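AF1502 (Archaeoglobus fulgidus, PDB 5A1Q) is of unknown function but consists of a STAC domain, a type associated with transmembrane solute transport and two-component signal transduction. Local coordinates at residues Ile5-Ile18 with Leu56-Glu70. Sequence-based numbering, arbitrary orientation.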
loop_
_atom_site.group_PDB
_atom_site.type_symbol
_atom_site.label_atom_id
_atom_site.label_comp_id
_atom_site.label_asym_id
_atom_site.label_seq_id
_atom_site.Cartn_x
_atom_site.Cartn_y
_atom_site.Cartn_z
ATOM N N ILE A 5 -2.787 -0.797 -20.033
ATOM C CA ILE A 5 -1.804 -1.201 -19.041
ATOM C C ILE A 5 -2.236 -2.614 -18.568
ATOM O O ILE A 5 -3.426 -2.873 -18.368
ATOM C CB ILE A 5 -1.705 -0.186 -17.861
ATOM C CG1 ILE A 5 -1.364 1.225 -18.427
ATOM C CG2 ILE A 5 -0.589 -0.559 -16.866
ATOM C CD1 ILE A 5 -0.103 1.295 -19.293
ATOM N N THR A 6 -1.266 -3.516 -18.436
ATOM C CA THR A 6 -1.493 -4.868 -17.916
ATOM C C THR A 6 -0.561 -5.095 -16.718
ATOM O O THR A 6 0.423 -4.362 -16.463
ATOM C CB THR A 6 -1.209 -5.906 -19.000
ATOM O OG1 THR A 6 0.177 -5.793 -19.368
ATOM C CG2 THR A 6 -2.096 -5.722 -20.191
ATOM N N TYR A 7 -0.827 -6.171 -15.967
ATOM C CA TYR A 7 0.112 -6.588 -14.985
ATOM C C TYR A 7 1.552 -6.808 -15.554
ATOM O O TYR A 7 2.536 -6.337 -14.970
ATOM C CB TYR A 7 -0.383 -7.861 -14.289
ATOM C CG TYR A 7 0.610 -8.443 -13.312
ATOM C CD1 TYR A 7 1.547 -9.422 -13.708
ATOM C CD2 TYR A 7 0.535 -8.131 -12.013
ATOM C CE1 TYR A 7 2.446 -9.961 -12.777
ATOM C CE2 TYR A 7 1.485 -8.592 -11.073
ATOM C CZ TYR A 7 2.390 -9.558 -11.459
ATOM O OH TYR A 7 3.249 -10.071 -10.530
ATOM N N LYS A 8 1.656 -7.515 -16.669
ATOM C CA LYS A 8 2.961 -7.768 -17.264
ATOM C C LYS A 8 3.653 -6.446 -17.602
ATOM O O LYS A 8 4.864 -6.254 -17.334
ATOM C CB LYS A 8 2.838 -8.631 -18.494
ATOM C CG LYS A 8 4.169 -8.958 -19.186
ATOM N N LYS A 9 2.904 -5.519 -18.191
ATOM C CA LYS A 9 3.490 -4.243 -18.586
ATOM C C LYS A 9 4.004 -3.470 -17.335
ATOM O O LYS A 9 5.160 -2.973 -17.324
ATOM C CB LYS A 9 2.494 -3.417 -19.433
ATOM C CG LYS A 9 2.901 -1.982 -19.647
ATOM C CD LYS A 9 4.000 -1.890 -20.668
ATOM C CE LYS A 9 4.052 -0.494 -21.261
ATOM N NZ LYS A 9 5.348 -0.246 -21.953
ATOM N N LEU A 10 3.195 -3.397 -16.266
ATOM C CA LEU A 10 3.509 -2.627 -15.143
ATOM C C LEU A 10 4.703 -3.292 -14.401
ATOM O O LEU A 10 5.650 -2.608 -14.007
ATOM C CB LEU A 10 2.252 -2.451 -14.284
ATOM C CG LEU A 10 2.478 -1.616 -13.069
ATOM C CD1 LEU A 10 2.895 -0.221 -13.529
ATOM C CD2 LEU A 10 1.256 -1.545 -12.188
ATOM N N LEU A 11 4.680 -4.634 -14.241
ATOM C CA LEU A 11 5.788 -5.324 -13.612
ATOM C C LEU A 11 7.060 -5.139 -14.446
ATOM O O LEU A 11 8.135 -4.896 -13.874
ATOM C CB LEU A 11 5.460 -6.801 -13.508
ATOM C CG LEU A 11 6.589 -7.643 -12.923
ATOM C CD1 LEU A 11 6.981 -7.149 -11.558
ATOM C CD2 LEU A 11 6.117 -9.113 -12.904
ATOM N N ASP A 12 6.976 -5.246 -15.767
ATOM C CA ASP A 12 8.163 -5.042 -16.615
ATOM C C ASP A 12 8.754 -3.615 -16.461
ATOM O O ASP A 12 9.975 -3.472 -16.269
ATOM C CB ASP A 12 7.866 -5.372 -18.060
ATOM C CG ASP A 12 7.741 -6.890 -18.310
ATOM O OD1 ASP A 12 8.093 -7.683 -17.389
ATOM O OD2 ASP A 12 7.233 -7.261 -19.378
ATOM N N GLU A 13 7.908 -2.593 -16.422
ATOM C CA GLU A 13 8.415 -1.226 -16.211
ATOM C C GLU A 13 9.074 -1.080 -14.818
ATOM O O GLU A 13 10.113 -0.431 -14.709
ATOM C CB GLU A 13 7.313 -0.157 -16.389
ATOM C CG GLU A 13 6.789 -0.031 -17.805
ATOM C CD GLU A 13 7.660 0.819 -18.717
ATOM O OE1 GLU A 13 8.691 1.358 -18.270
ATOM O OE2 GLU A 13 7.288 0.954 -19.900
ATOM N N LEU A 14 8.488 -1.676 -13.779
ATOM C CA LEU A 14 9.029 -1.529 -12.455
ATOM C C LEU A 14 10.331 -2.276 -12.301
ATOM O O LEU A 14 11.288 -1.780 -11.684
ATOM C CB LEU A 14 7.998 -1.986 -11.413
ATOM C CG LEU A 14 6.743 -1.141 -11.192
ATOM C CD1 LEU A 14 5.659 -1.923 -10.455
ATOM C CD2 LEU A 14 7.073 0.090 -10.378
ATOM N N LYS A 15 10.429 -3.465 -12.906
ATOM C CA LYS A 15 11.649 -4.243 -12.813
ATOM C C LYS A 15 12.792 -3.540 -13.512
ATOM O O LYS A 15 13.926 -3.653 -13.032
ATOM C CB LYS A 15 11.492 -5.602 -13.430
ATOM C CG LYS A 15 10.692 -6.563 -12.620
ATOM C CD LYS A 15 10.576 -7.854 -13.419
ATOM C CE LYS A 15 10.402 -9.018 -12.504
ATOM N NZ LYS A 15 10.148 -10.218 -13.356
ATOM N N LYS A 16 12.493 -2.806 -14.602
ATOM C CA LYS A 16 13.527 -2.015 -15.274
ATOM C C LYS A 16 14.216 -1.055 -14.291
ATOM O O LYS A 16 15.434 -0.815 -14.405
ATOM C CB LYS A 16 12.918 -1.249 -16.457
ATOM C CG LYS A 16 13.872 -0.839 -17.559
ATOM C CD LYS A 16 13.235 -1.052 -18.922
ATOM C CE LYS A 16 13.242 -2.528 -19.313
ATOM N NZ LYS A 16 12.292 -2.838 -20.416
ATOM N N GLU A 17 13.450 -0.447 -13.388
ATOM C CA GLU A 17 13.985 0.525 -12.418
ATOM C C GLU A 17 14.523 -0.093 -11.094
ATOM O O GLU A 17 15.592 0.304 -10.598
ATOM C CB GLU A 17 12.901 1.574 -12.108
ATOM C CG GLU A 17 12.548 2.473 -13.278
ATOM C CD GLU A 17 13.749 3.257 -13.742
ATOM O OE1 GLU A 17 14.453 3.815 -12.882
ATOM O OE2 GLU A 17 14.018 3.254 -14.950
ATOM N N ILE A 18 13.825 -1.100 -10.577
ATOM C CA ILE A 18 13.912 -1.588 -9.186
ATOM C C ILE A 18 14.547 -3.014 -9.099
ATOM O O ILE A 18 14.977 -3.471 -8.015
ATOM C CB ILE A 18 12.497 -1.549 -8.532
ATOM C CG1 ILE A 18 12.061 -0.060 -8.237
ATOM C CG2 ILE A 18 12.383 -2.365 -7.279
ATOM C CD1 ILE A 18 10.532 0.095 -8.164
ATOM N N LEU A 56 11.652 3.505 -2.787
ATOM C CA LEU A 56 11.196 3.288 -4.161
ATOM C C LEU A 56 10.789 4.571 -4.867
ATOM O O LEU A 56 10.716 4.545 -6.091
ATOM C CB LEU A 56 10.015 2.316 -4.270
ATOM C CG LEU A 56 10.274 0.954 -3.619
ATOM C CD1 LEU A 56 9.072 0.063 -3.893
ATOM C CD2 LEU A 56 11.528 0.261 -4.147
ATOM N N ARG A 57 10.474 5.629 -4.111
ATOM C CA ARG A 57 9.729 6.798 -4.646
ATOM C C ARG A 57 10.311 7.339 -5.990
ATOM O O ARG A 57 9.540 7.441 -6.950
ATOM C CB ARG A 57 9.665 7.930 -3.637
ATOM C CG ARG A 57 9.055 9.206 -4.174
ATOM C CD ARG A 57 8.821 10.181 -3.022
ATOM N NE ARG A 57 10.067 10.492 -2.304
ATOM C CZ ARG A 57 10.191 10.708 -0.991
ATOM N NH1 ARG A 57 9.149 10.636 -0.163
ATOM N NH2 ARG A 57 11.395 10.994 -0.499
ATOM N N GLU A 58 11.605 7.571 -6.061
ATOM C CA GLU A 58 12.149 8.146 -7.304
ATOM C C GLU A 58 11.957 7.213 -8.484
ATOM O O GLU A 58 11.614 7.631 -9.613
ATOM C CB GLU A 58 13.634 8.462 -7.136
ATOM C CG GLU A 58 14.113 9.407 -8.222
ATOM C CD GLU A 58 15.592 9.664 -8.176
ATOM O OE1 GLU A 58 16.339 8.855 -8.773
ATOM O OE2 GLU A 58 15.991 10.682 -7.556
ATOM N N TYR A 59 12.145 5.935 -8.235
ATOM C CA TYR A 59 12.076 4.936 -9.283
ATOM C C TYR A 59 10.629 4.796 -9.775
ATOM O O TYR A 59 10.362 4.648 -10.961
ATOM C CB TYR A 59 12.635 3.580 -8.773
ATOM C CG TYR A 59 14.023 3.715 -8.229
ATOM C CD1 TYR A 59 15.099 3.676 -9.107
ATOM C CD2 TYR A 59 14.279 4.026 -6.881
ATOM C CE1 TYR A 59 16.393 3.856 -8.664
ATOM C CE2 TYR A 59 15.576 4.189 -6.432
ATOM C CZ TYR A 59 16.620 4.113 -7.337
ATOM O OH TYR A 59 17.919 4.287 -6.914
ATOM N N VAL A 60 9.658 4.833 -8.847
ATOM C CA VAL A 60 8.238 4.775 -9.215
ATOM C C VAL A 60 7.829 6.034 -10.003
ATOM O O VAL A 60 7.034 5.932 -10.956
ATOM C CB VAL A 60 7.369 4.553 -7.951
ATOM C CG1 VAL A 60 5.882 4.617 -8.309
ATOM C CG2 VAL A 60 7.774 3.276 -7.283
ATOM N N GLU A 61 8.365 7.217 -9.657
ATOM C CA GLU A 61 8.111 8.471 -10.337
ATOM C C GLU A 61 8.574 8.293 -11.795
ATOM O O GLU A 61 7.894 8.707 -12.745
ATOM C CB GLU A 61 8.850 9.656 -9.610
ATOM C CG GLU A 61 8.170 10.073 -8.279
ATOM C CD GLU A 61 8.860 11.075 -7.330
ATOM O OE1 GLU A 61 10.107 11.264 -7.325
ATOM O OE2 GLU A 61 8.102 11.670 -6.513
ATOM N N ILE A 62 9.750 7.683 -11.980
ATOM C CA ILE A 62 10.278 7.447 -13.347
ATOM C C ILE A 62 9.293 6.534 -14.161
ATOM O O ILE A 62 8.971 6.850 -15.309
ATOM C CB ILE A 62 11.721 6.886 -13.304
ATOM C CG1 ILE A 62 12.643 7.998 -12.812
ATOM C CG2 ILE A 62 12.076 6.346 -14.714
ATOM C CD1 ILE A 62 14.039 7.545 -12.498
ATOM N N VAL A 63 8.806 5.454 -13.531
ATOM C CA VAL A 63 7.800 4.606 -14.232
ATOM C C VAL A 63 6.568 5.390 -14.566
ATOM O O VAL A 63 6.104 5.344 -15.697
ATOM C CB VAL A 63 7.404 3.414 -13.346
ATOM C CG1 VAL A 63 6.268 2.595 -13.981
ATOM C CG2 VAL A 63 8.578 2.497 -13.128
ATOM N N GLU A 64 6.059 6.164 -13.608
ATOM C CA GLU A 64 4.879 7.011 -13.915
ATOM C C GLU A 64 5.109 7.927 -15.096
ATOM O O GLU A 64 4.288 8.067 -16.005
ATOM C CB GLU A 64 4.495 7.860 -12.721
ATOM C CG GLU A 64 3.955 7.037 -11.569
ATOM C CD GLU A 64 2.901 7.758 -10.753
ATOM O OE1 GLU A 64 2.118 8.540 -11.328
ATOM O OE2 GLU A 64 2.834 7.510 -9.531
ATOM N N GLU A 65 6.271 8.582 -15.101
ATOM C CA GLU A 65 6.619 9.476 -16.149
ATOM C C GLU A 65 6.674 8.813 -17.537
ATOM O O GLU A 65 6.161 9.362 -18.501
ATOM C CB GLU A 65 7.986 10.146 -15.815
ATOM C CG GLU A 65 7.823 11.334 -14.860
ATOM C CD GLU A 65 9.139 11.764 -14.191
ATOM O OE1 GLU A 65 10.190 11.177 -14.532
ATOM O OE2 GLU A 65 9.094 12.642 -13.286
ATOM N N ARG A 66 7.241 7.609 -17.564
ATOM C CA ARG A 66 7.365 6.828 -18.808
ATOM C C ARG A 66 6.004 6.387 -19.312
ATOM O O ARG A 66 5.770 6.369 -20.537
ATOM C CB ARG A 66 8.219 5.573 -18.574
ATOM C CG ARG A 66 9.711 5.896 -18.674
ATOM C CD ARG A 66 10.611 4.834 -18.067
ATOM N NE ARG A 66 12.021 5.286 -18.029
ATOM C CZ ARG A 66 13.051 4.537 -17.619
ATOM N NH1 ARG A 66 12.850 3.275 -17.205
ATOM N NH2 ARG A 66 14.295 5.044 -17.618
ATOM N N LEU A 67 5.107 6.064 -18.396
ATOM C CA LEU A 67 3.740 5.684 -18.811
ATOM C C LEU A 67 2.985 6.865 -19.340
ATOM O O LEU A 67 2.315 6.731 -20.355
ATOM C CB LEU A 67 2.992 4.985 -17.687
ATOM C CG LEU A 67 3.547 3.631 -17.264
ATOM C CD1 LEU A 67 2.748 3.056 -16.107
ATOM C CD2 LEU A 67 3.566 2.674 -18.442
ATOM N N GLU A 68 3.129 8.035 -18.701
ATOM C CA GLU A 68 2.524 9.274 -19.195
ATOM C C GLU A 68 2.972 9.632 -20.596
ATOM O O GLU A 68 2.179 10.083 -21.437
ATOM C CB GLU A 68 2.838 10.447 -18.250
ATOM C CG GLU A 68 2.038 10.448 -16.953
ATOM C CD GLU A 68 0.613 10.985 -17.105
ATOM O OE1 GLU A 68 0.256 11.472 -18.203
ATOM O OE2 GLU A 68 -0.156 10.918 -16.114
ATOM N N LYS A 69 4.263 9.456 -20.873
ATOM C CA LYS A 69 4.826 9.775 -22.183
ATOM C C LYS A 69 4.255 8.911 -23.309
ATOM O O LYS A 69 3.988 9.414 -24.438
ATOM C CB LYS A 69 6.384 9.711 -22.150
ATOM C CG LYS A 69 7.054 11.084 -22.276
ATOM C CD LYS A 69 6.533 12.106 -21.259
ATOM C CE LYS A 69 7.206 11.949 -19.903
ATOM N NZ LYS A 69 6.318 12.344 -18.772
ATOM N N GLU A 70 4.102 7.628 -23.017
ATOM C CA GLU A 70 3.506 6.659 -23.946
ATOM C C GLU A 70 1.988 6.862 -24.167
ATOM O O GLU A 70 1.438 6.389 -25.167
ATOM C CB GLU A 70 3.772 5.235 -23.447
ATOM C CG GLU A 70 5.249 4.869 -23.454
ATOM C CD GLU A 70 5.542 3.484 -22.909
ATOM O OE1 GLU A 70 4.670 2.905 -22.229
ATOM O OE2 GLU A 70 6.661 2.981 -23.153
HETATM O O HOH W 1 10.305 1.904 -16.474
#
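E13 and E17 lie one turn apart and share a first torsion: CG is anti to the carbonyl carbon, with chi1 -67° in both. Each chain then bends at chi2. This seats both side chains as knobs into holes on helix 57-70, E13 among V63, R66, L67 and E70, E17 among Y59, I62, V63 and R66. The contact joins the first and last helices of a small four-helix domain. Their axes cross at 136°, well short of antiparallel, and approach to 9.3 Å.

E17 OE2 forms a salt bridge with R66 NH1; the modelled 2.5 Å is very short, so its exact length is doubtful. The methyl I62 CG2 sits above one face of the R66 guanidinium, offset toward its rim, and also meets E17 CD at 3.6 Å. With an alanine here in place of the E17 glutamate, R66 would probably lose this charge partner and a gap would open beside I62.

Farther along, K9 NZ joins two carboxylates in a small network. It bonds E13 OE2 at 3.1 Å, on the anti lone pair, and reaches the poorly ordered E70 in a weak bond to OE1 at 3.2 Å.

The inner side is apolar. V63 CG1 packs on E13 CB at 3.8 Å, and its CG2 faces L14 CD2. I18 CG1 touches Y59 CB at 3.7 Å. L14 and L56 also touch helix 22-33, while I5 and L67 touch Y43 of helix 43-51.

A water bridges the outer side: it donates to E13 O, and accepts in the guanidinium plane from R66 NH1 at 3.0 Å.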